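Local coordinates for putative nucleoprotein (Infectious salmon anemia virus, PDB 4EWC) that encapsidates the negative-strand viral RNA, protecting it from nucleases and forming the ribonucleoprotein that serves as template for transcription and replication, at residues A[280-285]-A[317-322]; A[426-431]-A[492-497]; A[499-504]-A[571-576]. One frame throughout, in Å; residues are numbered along the deposited sequence.

Contact 1 of 3, residues A[280-285]-A[317-322]; sequences KMMRTN and DLMGMK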
ATOM      1  N   LYS A 280      16.759 -18.453  -5.386  1.00 53.51           N
ATOM      2  CA  LYS A 280      17.924 -19.218  -5.775  1.00 58.20           C
ATOM      3  C   LYS A 280      17.554 -20.524  -6.462  1.00 59.62           C
ATOM      4  O   LYS A 280      18.198 -20.920  -7.419  1.00 64.06           O
ATOM      5  CB  LYS A 280      18.805 -19.503  -4.556  1.00 63.29           C
ATOM      6  CG  LYS A 280      20.036 -20.340  -4.873  1.00 66.98           C
ATOM      7  CD  LYS A 280      21.197 -20.021  -3.926  1.00 78.78           C
ATOM      8  CE  LYS A 280      22.422 -20.864  -4.251  1.00 87.80           C
ATOM      9  NZ  LYS A 280      22.910 -20.671  -5.656  1.00 93.04           N
HETATM   10  N   MSE A 281      16.520 -21.194  -5.975  1.00 56.22           N
HETATM   11  CA  MSE A 281      16.136 -22.477  -6.531  1.00 56.50           C
HETATM   12  C   MSE A 281      15.596 -22.316  -7.938  1.00 60.27           C
HETATM   13  O   MSE A 281      15.923 -23.095  -8.833  1.00 63.21           O
HETATM   14  CB  MSE A 281      15.087 -23.158  -5.660  1.00 52.45           C
HETATM   15  CG  MSE A 281      14.462 -24.367  -6.316  1.00 53.13           C
HETATM   16 SE   MSE A 281      12.926 -24.956  -5.312  0.69 57.37          SE
HETATM   17  CE  MSE A 281      12.662 -23.321  -4.274  1.00 60.11           C
HETATM   18  N   MSE A 282      14.756 -21.308  -8.128  1.00 58.74           N
HETATM   19  CA  MSE A 282      14.192 -21.045  -9.439  1.00 56.87           C
HETATM   20  C   MSE A 282      15.316 -20.709 -10.417  1.00 61.12           C
HETATM   21  O   MSE A 282      15.353 -21.246 -11.533  1.00 60.22           O
HETATM   22  CB  MSE A 282      13.171 -19.902  -9.369  1.00 55.85           C
HETATM   23  CG  MSE A 282      12.048 -20.139  -8.383  1.00 53.67           C
HETATM   24 SE   MSE A 282      11.055 -21.712  -8.981  0.75 62.10          SE
HETATM   25  CE  MSE A 282      11.338 -22.807  -7.469  1.00 54.34           C
ATOM     26  N   ARG A 283      16.237 -19.837  -9.992  1.00 57.43           N
ATOM     27  CA  ARG A 283      17.363 -19.451 -10.849  1.00 60.66           C
ATOM     28  C   ARG A 283      18.238 -20.651 -11.226  1.00 60.32           C
ATOM     29  O   ARG A 283      18.691 -20.759 -12.365  1.00 66.55           O
ATOM     30  CB  ARG A 283      18.200 -18.326 -10.230  1.00 54.70           C
ATOM     31  CG  ARG A 283      17.580 -16.933 -10.361  1.00 58.78           C
ATOM     32  CD  ARG A 283      18.390 -15.870  -9.623  1.00 59.40           C
ATOM     33  NE  ARG A 283      17.857 -14.522  -9.834  1.00 63.87           N
ATOM     34  CZ  ARG A 283      17.931 -13.537  -8.937  1.00 70.67           C
ATOM     35  NH1 ARG A 283      18.514 -13.749  -7.759  1.00 66.52           N
ATOM     36  NH2 ARG A 283      17.412 -12.341  -9.214  1.00 65.76           N
ATOM     37  N   THR A 284      18.432 -21.561 -10.278  1.00 55.73           N
ATOM     38  CA  THR A 284      19.280 -22.736 -10.451  1.00 58.86           C
ATOM     39  C   THR A 284      18.618 -23.743 -11.375  1.00 61.95           C
ATOM     40  O   THR A 284      19.275 -24.614 -11.943  1.00 63.66           O
ATOM     41  CB  THR A 284      19.546 -23.409  -9.079  1.00 63.42           C
ATOM     42  OG1 THR A 284      20.147 -22.457  -8.198  1.00 66.56           O
ATOM     43  CG2 THR A 284      20.464 -24.609  -9.192  1.00 63.38           C
ATOM     44  N   ASN A 285      17.305 -23.625 -11.525  1.00 62.74           N
ATOM     45  CA  ASN A 285      16.573 -24.513 -12.417  1.00 60.70           C
ATOM     46  C   ASN A 285      16.243 -23.835 -13.740  1.00 59.44           C
ATOM     47  O   ASN A 285      15.583 -24.416 -14.595  1.00 56.16           O
ATOM     48  CB  ASN A 285      15.312 -25.045 -11.740  1.00 63.19           C
ATOM     49  CG  ASN A 285      15.616 -26.107 -10.700  1.00 63.81           C
ATOM     50  OD1 ASN A 285      15.358 -27.295 -10.915  1.00 65.05           O
ATOM     51  ND2 ASN A 285      16.183 -25.686  -9.568  1.00 60.50           N
ATOM     52  N   ASP A 317       5.682 -28.756 -10.055  1.00 53.82           N
ATOM     53  CA  ASP A 317       5.310 -29.610 -11.185  1.00 54.69           C
ATOM     54  C   ASP A 317       6.007 -29.180 -12.460  1.00 52.94           C
ATOM     55  O   ASP A 317       6.373 -30.012 -13.259  1.00 54.94           O
ATOM     56  CB  ASP A 317       3.807 -29.555 -11.450  1.00 56.33           C
ATOM     57  CG  ASP A 317       2.983 -30.068 -10.297  1.00 59.24           C
ATOM     58  OD1 ASP A 317       3.408 -31.022  -9.609  1.00 64.18           O
ATOM     59  OD2 ASP A 317       1.896 -29.503 -10.081  1.00 65.03           O
ATOM     60  N   LEU A 318       6.170 -27.874 -12.642  1.00 52.92           N
ATOM     61  CA  LEU A 318       6.673 -27.342 -13.888  1.00 52.55           C
ATOM     62  C   LEU A 318       8.148 -27.646 -13.994  1.00 58.86           C
ATOM     63  O   LEU A 318       8.656 -27.966 -15.069  1.00 60.55           O
ATOM     64  CB  LEU A 318       6.438 -25.831 -13.984  1.00 52.49           C
ATOM     65  CG  LEU A 318       4.999 -25.321 -13.839  1.00 52.97           C
ATOM     66  CD1 LEU A 318       4.963 -23.810 -13.749  1.00 56.49           C
ATOM     67  CD2 LEU A 318       4.143 -25.808 -14.973  1.00 51.89           C
HETATM   68  N   MSE A 319       8.838 -27.530 -12.868  1.00 59.98           N
HETATM   69  CA  MSE A 319      10.267 -27.774 -12.823  1.00 58.88           C
HETATM   70  C   MSE A 319      10.491 -29.250 -13.082  1.00 60.24           C
HETATM   71  O   MSE A 319      11.460 -29.645 -13.731  1.00 60.91           O
HETATM   72  CB  MSE A 319      10.820 -27.416 -11.450  1.00 58.81           C
HETATM   73  CG  MSE A 319      11.006 -25.948 -11.188  1.00 59.72           C
HETATM   74 SE   MSE A 319      11.391 -25.732  -9.281  0.70 63.59          SE
HETATM   75  CE  MSE A 319      12.660 -27.204  -9.128  1.00 68.19           C
ATOM     76  N   GLY A 320       9.587 -30.062 -12.550  1.00 56.07           N
ATOM     77  CA  GLY A 320       9.634 -31.491 -12.785  1.00 63.04           C
ATOM     78  C   GLY A 320       9.485 -31.791 -14.272  1.00 66.37           C
ATOM     79  O   GLY A 320      10.151 -32.681 -14.805  1.00 66.28           O
HETATM   80  N   MSE A 321       8.612 -31.031 -14.933  1.00 63.10           N
HETATM   81  CA  MSE A 321       8.333 -31.193 -16.351  1.00 62.32           C
HETATM   82  C   MSE A 321       9.505 -30.750 -17.218  1.00 66.46           C
HETATM   83  O   MSE A 321       9.769 -31.352 -18.256  1.00 67.69           O
HETATM   84  CB  MSE A 321       7.069 -30.431 -16.761  1.00 56.24           C
HETATM   85  CG  MSE A 321       5.781 -31.171 -16.499  1.00 58.78           C
HETATM   86 SE   MSE A 321       4.156 -30.149 -16.922  0.65 55.58          SE
HETATM   87  CE  MSE A 321       4.406 -30.064 -18.871  1.00 66.12           C
ATOM     88  N   LYS A 322      10.200 -29.697 -16.802  1.00 63.58           N
ATOM     89  CA  LYS A 322      11.333 -29.171 -17.568  1.00 67.86           C
ATOM     90  C   LYS A 322      12.532 -30.104 -17.433  1.00 74.11           C
ATOM     91  O   LYS A 322      13.255 -30.355 -18.402  1.00 75.29           O
ATOM     92  CB  LYS A 322      11.685 -27.750 -17.092  1.00 61.54           C
ATOM     93  CG  LYS A 322      12.906 -27.127 -17.726  1.00 59.93           C
ATOM     94  CD  LYS A 322      13.237 -25.789 -17.071  1.00 57.50           C
ATOM     95  CE  LYS A 322      14.320 -25.056 -17.831  1.00 57.52           C
ATOM     96  NZ  LYS A 322      14.605 -23.709 -17.263  1.00 66.27           N
TER

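Contact 2 of 3, residues A[426-431]-A[492-497]; sequences AKLKVG and LRLSNV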
ATOM      1  N   ALA A 426      -6.435 -16.176  23.237  1.00 57.35           N
ATOM      2  CA  ALA A 426      -5.210 -16.577  23.919  1.00 54.38           C
ATOM      3  C   ALA A 426      -4.260 -15.396  24.133  1.00 58.63           C
ATOM      4  O   ALA A 426      -4.407 -14.319  23.542  1.00 53.37           O
ATOM      5  CB  ALA A 426      -4.507 -17.699  23.181  1.00 50.64           C
ATOM      6  N   LYS A 427      -3.291 -15.627  25.006  1.00 62.63           N
ATOM      7  CA  LYS A 427      -2.309 -14.637  25.374  1.00 59.73           C
ATOM      8  C   LYS A 427      -0.933 -15.157  24.969  1.00 59.90           C
ATOM      9  O   LYS A 427      -0.120 -15.535  25.813  1.00 58.09           O
ATOM     10  CB  LYS A 427      -2.387 -14.333  26.868  1.00 64.36           C
ATOM     11  CG  LYS A 427      -3.599 -13.474  27.257  1.00 74.76           C
ATOM     12  CD  LYS A 427      -3.815 -13.423  28.776  1.00 85.40           C
ATOM     13  CE  LYS A 427      -4.963 -12.482  29.166  1.00 90.15           C
ATOM     14  NZ  LYS A 427      -6.270 -12.828  28.524  1.00 93.61           N
ATOM     15  N   LEU A 428      -0.702 -15.177  23.655  1.00 60.66           N
ATOM     16  CA  LEU A 428       0.558 -15.595  23.069  1.00 53.91           C
ATOM     17  C   LEU A 428       1.698 -14.708  23.543  1.00 54.41           C
ATOM     18  O   LEU A 428       1.518 -13.510  23.794  1.00 55.14           O
ATOM     19  CB  LEU A 428       0.458 -15.540  21.534  1.00 57.19           C
ATOM     20  CG  LEU A 428       1.741 -15.840  20.741  1.00 54.11           C
ATOM     21  CD1 LEU A 428       2.235 -17.255  21.020  1.00 51.21           C
ATOM     22  CD2 LEU A 428       1.535 -15.625  19.266  1.00 49.50           C
ATOM     23  N   LYS A 429       2.870 -15.305  23.680  1.00 50.90           N
ATOM     24  CA  LYS A 429       4.062 -14.535  23.986  1.00 54.04           C
ATOM     25  C   LYS A 429       5.144 -14.828  22.952  1.00 56.62           C
ATOM     26  O   LYS A 429       5.091 -15.831  22.236  1.00 57.80           O
ATOM     27  CB  LYS A 429       4.548 -14.832  25.403  1.00 54.51           C
ATOM     28  CG  LYS A 429       3.555 -14.396  26.452  1.00 53.31           C
ATOM     29  CD  LYS A 429       4.194 -14.184  27.787  1.00 63.32           C
ATOM     30  CE  LYS A 429       3.180 -14.372  28.897  1.00 75.39           C
ATOM     31  NZ  LYS A 429       2.782 -15.819  29.031  1.00 72.22           N
ATOM     32  N   VAL A 430       6.113 -13.937  22.849  1.00 52.65           N
ATOM     33  CA  VAL A 430       7.144 -14.108  21.843  1.00 52.08           C
ATOM     34  C   VAL A 430       8.488 -13.604  22.366  1.00 52.54           C
ATOM     35  O   VAL A 430       8.537 -12.739  23.233  1.00 52.02           O
ATOM     36  CB  VAL A 430       6.742 -13.415  20.504  1.00 48.86           C
ATOM     37  CG1 VAL A 430       6.628 -11.907  20.687  1.00 49.06           C
ATOM     38  CG2 VAL A 430       7.705 -13.770  19.390  1.00 41.98           C
ATOM     39  N   GLY A 431       9.568 -14.192  21.868  1.00 45.80           N
ATOM     40  CA  GLY A 431      10.896 -13.704  22.151  1.00 52.03           C
ATOM     41  C   GLY A 431      11.317 -12.744  21.060  1.00 54.18           C
ATOM     42  O   GLY A 431      11.231 -13.083  19.879  1.00 54.21           O
ATOM     43  N   LEU A 492       2.662 -10.911  22.748  1.00 61.20           N
ATOM     44  CA  LEU A 492       2.271 -10.768  21.358  1.00 56.23           C
ATOM     45  C   LEU A 492       0.758 -10.658  21.281  1.00 58.27           C
ATOM     46  O   LEU A 492       0.074 -11.624  20.958  1.00 58.72           O
ATOM     47  CB  LEU A 492       2.756 -11.966  20.544  1.00 55.68           C
ATOM     48  CG  LEU A 492       2.681 -11.899  19.017  1.00 56.17           C
ATOM     49  CD1 LEU A 492       2.333 -10.507  18.517  1.00 58.50           C
ATOM     50  CD2 LEU A 492       3.980 -12.385  18.399  1.00 47.00           C
ATOM     51  N   ARG A 493       0.242  -9.474  21.593  1.00 56.90           N
ATOM     52  CA  ARG A 493      -1.193  -9.237  21.587  1.00 58.43           C
ATOM     53  C   ARG A 493      -1.734  -9.295  20.168  1.00 57.52           C
ATOM     54  O   ARG A 493      -1.136  -8.747  19.247  1.00 57.84           O
ATOM     55  CB  ARG A 493      -1.516  -7.887  22.226  1.00 54.72           C
ATOM     56  N   LEU A 494      -2.869  -9.963  19.996  1.00 50.23           N
ATOM     57  CA  LEU A 494      -3.425 -10.168  18.673  1.00 49.20           C
ATOM     58  C   LEU A 494      -4.915  -9.892  18.641  1.00 53.06           C
ATOM     59  O   LEU A 494      -5.659 -10.521  17.891  1.00 51.40           O
ATOM     60  CB  LEU A 494      -3.186 -11.600  18.198  1.00 48.98           C
ATOM     61  CG  LEU A 494      -1.779 -12.075  17.864  1.00 48.52           C
ATOM     62  CD1 LEU A 494      -1.790 -13.554  17.456  1.00 41.82           C
ATOM     63  CD2 LEU A 494      -1.182 -11.218  16.747  1.00 50.38           C
ATOM     64  N   SER A 495      -5.367  -8.955  19.457  1.00 53.01           N
ATOM     65  CA  SER A 495      -6.681  -8.377  19.221  1.00 55.11           C
ATOM     66  C   SER A 495      -6.492  -7.479  18.007  1.00 58.46           C
ATOM     67  O   SER A 495      -5.360  -7.273  17.553  1.00 70.44           O
ATOM     68  CB  SER A 495      -7.165  -7.588  20.437  1.00 62.83           C
ATOM     69  OG  SER A 495      -6.120  -6.852  21.052  1.00 59.28           O
ATOM     70  N   ASN A 496      -7.576  -6.974  17.448  1.00 56.35           N
ATOM     71  CA  ASN A 496      -7.486  -6.186  16.216  1.00 60.95           C
ATOM     72  C   ASN A 496      -6.963  -6.962  15.001  1.00 54.98           C
ATOM     73  O   ASN A 496      -6.886  -6.414  13.895  1.00 56.49           O
ATOM     74  CB  ASN A 496      -6.680  -4.895  16.431  1.00 59.74           C
ATOM     75  CG  ASN A 496      -7.063  -4.194  17.722  1.00 70.46           C
ATOM     76  OD1 ASN A 496      -8.150  -4.428  18.269  1.00 68.23           O
ATOM     77  ND2 ASN A 496      -6.178  -3.338  18.218  1.00 71.18           N
ATOM     78  N   VAL A 497      -6.620  -8.230  15.201  1.00 50.97           N
ATOM     79  CA  VAL A 497      -6.317  -9.133  14.091  1.00 52.36           C
ATOM     80  C   VAL A 497      -7.536  -9.202  13.144  1.00 46.33           C
ATOM     81  O   VAL A 497      -8.640  -8.864  13.536  1.00 49.29           O
ATOM     82  CB  VAL A 497      -5.962 -10.534  14.626  1.00 53.26           C
ATOM     83  CG1 VAL A 497      -7.222 -11.299  14.958  1.00 53.06           C
ATOM     84  CG2 VAL A 497      -5.117 -11.313  13.646  1.00 53.55           C
TER
HETATM   85  O   HOH W   1      -2.372 -12.878  21.950  1.00 50.53           O

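Contact 3 of 3, residues A[499-504]-A[571-576]; sequences YEARPE and FMVGEQ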
ATOM      1  N   TYR A 499      -9.320 -11.089   9.187  1.00 42.37           N
ATOM      2  CA  TYR A 499      -9.239 -12.059   8.088  1.00 44.30           C
ATOM      3  C   TYR A 499      -9.921 -11.521   6.837  1.00 43.44           C
ATOM      4  O   TYR A 499     -10.833 -10.706   6.923  1.00 44.49           O
ATOM      5  CB  TYR A 499      -9.812 -13.435   8.511  1.00 48.53           C
ATOM      6  CG  TYR A 499     -11.315 -13.474   8.637  1.00 45.35           C
ATOM      7  CD1 TYR A 499     -12.100 -13.779   7.543  1.00 46.53           C
ATOM      8  CD2 TYR A 499     -11.948 -13.196   9.846  1.00 47.71           C
ATOM      9  CE1 TYR A 499     -13.458 -13.803   7.626  1.00 49.14           C
ATOM     10  CE2 TYR A 499     -13.325 -13.220   9.948  1.00 48.25           C
ATOM     11  CZ  TYR A 499     -14.078 -13.528   8.827  1.00 53.20           C
ATOM     12  OH  TYR A 499     -15.454 -13.567   8.878  1.00 48.28           O
ATOM     13  N   GLU A 500      -9.460 -11.958   5.672  1.00 43.55           N
ATOM     14  CA  GLU A 500     -10.059 -11.520   4.409  1.00 45.52           C
ATOM     15  C   GLU A 500     -11.366 -12.271   4.112  1.00 45.82           C
ATOM     16  O   GLU A 500     -11.410 -13.504   4.172  1.00 42.33           O
ATOM     17  CB  GLU A 500      -9.075 -11.704   3.241  1.00 42.22           C
ATOM     18  CG  GLU A 500      -9.707 -11.513   1.857  1.00 42.37           C
ATOM     19  CD  GLU A 500      -8.695 -11.566   0.705  1.00 44.97           C
ATOM     20  OE1 GLU A 500      -7.721 -12.341   0.760  1.00 46.87           O
ATOM     21  OE2 GLU A 500      -8.872 -10.820  -0.275  1.00 48.60           O
ATOM     22  N   ALA A 501     -12.422 -11.521   3.809  1.00 44.51           N
ATOM     23  CA  ALA A 501     -13.674 -12.131   3.396  1.00 46.53           C
ATOM     24  C   ALA A 501     -13.417 -12.855   2.096  1.00 46.44           C
ATOM     25  O   ALA A 501     -12.703 -12.360   1.243  1.00 51.23           O
ATOM     26  CB  ALA A 501     -14.766 -11.091   3.206  1.00 46.39           C
ATOM     27  N   ARG A 502     -13.978 -14.042   1.965  1.00 44.75           N
ATOM     28  CA  ARG A 502     -13.878 -14.780   0.740  1.00 48.42           C
ATOM     29  C   ARG A 502     -14.850 -14.145  -0.252  1.00 50.62           C
ATOM     30  O   ARG A 502     -16.024 -13.987   0.045  1.00 50.96           O
ATOM     31  CB  ARG A 502     -14.208 -16.247   1.005  1.00 46.63           C
ATOM     32  CG  ARG A 502     -13.783 -17.163  -0.105  1.00 52.65           C
ATOM     33  CD  ARG A 502     -14.230 -18.573   0.163  1.00 44.76           C
ATOM     34  NE  ARG A 502     -13.373 -19.277   1.108  1.00 44.26           N
ATOM     35  CZ  ARG A 502     -12.197 -19.822   0.799  1.00 44.87           C
ATOM     36  NH1 ARG A 502     -11.701 -19.728  -0.433  1.00 37.90           N
ATOM     37  NH2 ARG A 502     -11.509 -20.463   1.729  1.00 40.17           N
ATOM     38  N   PRO A 503     -14.353 -13.750  -1.430  1.00 55.46           N
ATOM     39  CA  PRO A 503     -15.209 -13.059  -2.407  1.00 57.83           C
ATOM     40  C   PRO A 503     -16.182 -14.008  -3.124  1.00 74.06           C
ATOM     41  O   PRO A 503     -15.816 -15.163  -3.369  1.00 74.09           O
ATOM     42  CB  PRO A 503     -14.206 -12.485  -3.404  1.00 53.28           C
ATOM     43  CG  PRO A 503     -13.000 -13.384  -3.308  1.00 54.37           C
ATOM     44  CD  PRO A 503     -12.959 -13.912  -1.893  1.00 53.22           C
ATOM     45  N   GLU A 504     -17.394 -13.545  -3.444  1.00 79.70           N
ATOM     46  CA  GLU A 504     -18.334 -14.358  -4.230  1.00 87.42           C
ATOM     47  C   GLU A 504     -19.055 -13.561  -5.321  1.00 99.09           C
ATOM     48  O   GLU A 504     -20.183 -13.898  -5.708  1.00102.06           O
ATOM     49  CB  GLU A 504     -19.351 -15.048  -3.325  1.00 77.37           C
ATOM     50  N   PHE A 571     -12.373  -7.179   1.314  1.00 48.78           N
ATOM     51  CA  PHE A 571     -12.833  -6.797   2.631  1.00 46.30           C
ATOM     52  C   PHE A 571     -12.067  -7.520   3.712  1.00 47.63           C
ATOM     53  O   PHE A 571     -11.875  -8.730   3.643  1.00 51.94           O
ATOM     54  CB  PHE A 571     -14.340  -7.051   2.763  1.00 48.90           C
ATOM     55  CG  PHE A 571     -15.176  -6.145   1.910  1.00 49.18           C
ATOM     56  CD1 PHE A 571     -15.407  -6.441   0.578  1.00 51.83           C
ATOM     57  CD2 PHE A 571     -15.699  -4.974   2.428  1.00 49.94           C
ATOM     58  CE1 PHE A 571     -16.161  -5.587  -0.222  1.00 50.03           C
ATOM     59  CE2 PHE A 571     -16.461  -4.117   1.634  1.00 48.48           C
ATOM     60  CZ  PHE A 571     -16.688  -4.429   0.319  1.00 50.96           C
HETATM   61  N   MSE A 572     -11.592  -6.760   4.693  1.00 46.33           N
HETATM   62  CA  MSE A 572     -11.010  -7.332   5.902  1.00 45.45           C
HETATM   63  C   MSE A 572     -12.086  -7.322   7.000  1.00 52.58           C
HETATM   64  O   MSE A 572     -12.737  -6.306   7.244  1.00 52.86           O
HETATM   65  CB  MSE A 572      -9.805  -6.528   6.352  1.00 50.50           C
HETATM   66  CG  MSE A 572      -8.709  -6.386   5.293  1.00 48.56           C
HETATM   67 SE   MSE A 572      -8.055  -8.181   4.737  0.77 43.17          SE
HETATM   68  CE  MSE A 572      -8.682  -8.143   2.937  1.00 54.99           C
ATOM     69  N   VAL A 573     -12.256  -8.459   7.660  1.00 50.87           N
ATOM     70  CA  VAL A 573     -13.358  -8.657   8.582  1.00 49.10           C
ATOM     71  C   VAL A 573     -12.878  -8.702  10.031  1.00 54.23           C
ATOM     72  O   VAL A 573     -12.005  -9.493  10.380  1.00 56.92           O
ATOM     73  CB  VAL A 573     -14.164  -9.943   8.201  1.00 49.15           C
ATOM     74  CG1 VAL A 573     -15.208 -10.249   9.204  1.00 48.18           C
ATOM     75  CG2 VAL A 573     -14.795  -9.784   6.828  1.00 45.62           C
ATOM     76  N   GLY A 574     -13.421  -7.811  10.857  1.00 55.73           N
ATOM     77  CA  GLY A 574     -13.242  -7.880  12.298  1.00 58.15           C
ATOM     78  C   GLY A 574     -14.577  -8.248  12.933  1.00 69.98           C
ATOM     79  O   GLY A 574     -15.608  -8.302  12.261  1.00 74.39           O
ATOM     80  N   GLU A 575     -14.580  -8.512  14.229  1.00 73.34           N
ATOM     81  CA  GLU A 575     -15.835  -8.792  14.923  1.00 74.34           C
ATOM     82  C   GLU A 575     -16.705  -7.538  14.990  1.00 75.07           C
ATOM     83  O   GLU A 575     -17.923  -7.625  15.088  1.00 70.93           O
ATOM     84  CB  GLU A 575     -15.537  -9.284  16.328  1.00 71.38           C
ATOM     85  CG  GLU A 575     -14.417  -8.499  16.970  1.00 76.10           C
ATOM     86  CD  GLU A 575     -14.153  -8.942  18.376  1.00 83.88           C
ATOM     87  OE1 GLU A 575     -14.986  -9.718  18.900  1.00 85.33           O
ATOM     88  OE2 GLU A 575     -13.124  -8.517  18.952  1.00 78.56           O
ATOM     89  N   GLN A 576     -16.069  -6.372  14.936  1.00 76.32           N
ATOM     90  CA  GLN A 576     -16.794  -5.108  14.966  1.00 79.13           C
ATOM     91  C   GLN A 576     -17.404  -4.779  13.601  1.00 79.43           C
ATOM     92  O   GLN A 576     -18.208  -3.857  13.487  1.00 81.53           O
ATOM     93  CB  GLN A 576     -15.871  -3.970  15.426  1.00 83.67           C
TER
HETATM   94  O   HOH W   2     -13.251  -9.569   0.085  1.00 46.52           O

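Contact 1 of 3, residues A[280-285]-A[317-322]
In the helical bundle of the nucleoprotein, Met281, Met282 and Asn285, near the C-terminal end of helix 279-284, meet Met319 and Lys322, one helical turn apart on helix 315-326. The contact buries 229 Å² over both segments, and Met319 is its hub. All three methionines are modelled as selenomethionine. The Met319 chain runs out beyond CG and then turns at its end (chi3 44°), which sends CE off the line of the chain. Its selenium and its methyl consequently serve different neighbours. Met319 SE takes the terminal methyl of Met282, with CE 3.4 Å from it, and the two side chains cross at about a right angle. Met281 SE is a looser neighbour, 4.3 Å from Met319 SE. The methyl of Met319 lies against the amide end of Asn285, with CE 3.2 Å from OD1, again in a right-angle crossing. The amide is turned by a bond inside its own segment: Asn285 ND2 donates to Met281 O at 2.7 Å, one turn back along the chain, with an N-H...O angle of 151°. Beyond the two segments, Met281 reaches Phe107 and Ala111 of helix 96-114, while Phe287 touches both Met319 and Lys322. The polar part of the contact lies near the C-terminal end of helix 279-284, and the lysine charge there is probably favourable for the carbonyl-rich end of that helix. Lys322, extended beyond CG, brings NZ to Asn285 O at 2.9 Å, in the carbonyl plane and on a lone pair.

Contact 2 of 3, residues A[426-431]-A[492-497]
The flat group at this contact is the Leu428 carbonyl: Leu492 N stands above its plane, 37° out of it, and donates to Leu428 O at 3.0 Å. The N-H...O angle of 158° shows a fairly straight bond from the donor's side. This pair lies at one end of the two-stranded antiparallel sheet of strands 429-432 and 488-491, where the chain continues from strand 488-491 into the loop before strand 499-500. Backbone pairing of Val430 with Gln490 carries on from it. A water then bridges the backbones: it donates to Ala426 O and to Leu492 O, the latter at 2.9 Å, and accepts only weakly from Leu428 N. The water thus engages both carbonyl oxygens and links the backbones beside the direct Leu492 N to Leu428 O bond. The side chains form an aliphatic layer around Leu492. CG of Leu492 is anti to the backbone N (chi1 -169°), and the side chain runs beside that of Leu428, both pointing the same way, with Leu428 CD2 3.9 Å from Leu492 CG. The same Leu428 methyl has Leu494 CD1 at 4.3 Å, a longer contact. These groups are buried, and helices complete the enclosure: Met438 and Arg442 of helix 438-449 touch Leu492, Trp174 touches Leu428 and Val430, and Cys423 of helix 417-425 meets Leu494. The contact therefore joins the sheet to several surrounding helices through apolar packing. Val430 packs against the CD2 branch of Leu492, its side chain slanting across; Val430 CG1 lies 3.5 Å from Leu492 CD2.

Contact 3 of 3, residues A[499-504]-A[571-576]
Tyr499 and Val573 form an antiparallel hydrogen-bonded pair, which places the short strand 499-500 beside strand 568-574 and outermost, within this chain, in a three-stranded antiparallel sheet. Val573 N donates to Tyr499 O at 2.8 Å, while the return bond from Tyr499 N to Val573 O is weak. Glu500 and Met572 follow as a non-hydrogen-bonded pair, their CA atoms 4.5 Å apart. Ala501 N then bonds Phe571 O at 2.8 Å, so the ladder persists just past the strand. Water continues it, donating to Ala501 O and accepting from Phe571 N at 2.8 Å.

On the face carrying Tyr499 and Val573, the tyrosine CG sits between the backbone N and the carbonyl carbon (chi1 73°), which carries the ring back over Val573. Val573 CB lies over one face of the ring, 3.9 Å from its centroid and 21° off the normal, a CH-pi contact displaced toward the rim. Val573 CG1 approaches the hydroxyl end, 3.3 Å from Tyr499 OH, whereas CG2 meets Ala501 CB. On the face of Glu500 and Met572, the methionine chain, modelled as selenomethionine, is bent at chi2 and chi3, and its CE rests 3.6 Å from Glu500 CB.

Glu500 thus has its aliphatic base against Met572 and its carboxylate held separately: OE2 bonds Thr570 OG1 on the neighbouring strand, and OE1 bonds Ser521 OG of the second subunit. Two hydroxyl partners would be expected to stabilise a carboxylate in this buried setting, and one side chain thereby links this outer strand to the second subunit.

The contacts follow one another along the chain, each closing before the next opens. Contact 1 joins two helices of the helical bundle. Contacts 2 and 3 both belong to the C-terminal part of the orthomyxovirus nucleoprotein, across the centre of the chain from it, with centres about 38 Å and about 35 Å from that of contact 1. Contacts 2 and 3 have centres about 20 Å apart and share no touch, but segments 492-497 and 499-504 are separated by a single residue. One run of chain therefore leaves the two-stranded sheet and enters the three-stranded one, passing helix 417-425, which Leu494, Val497 and Tyr499 all touch. Of the three, contact 3 alone meets the second subunit.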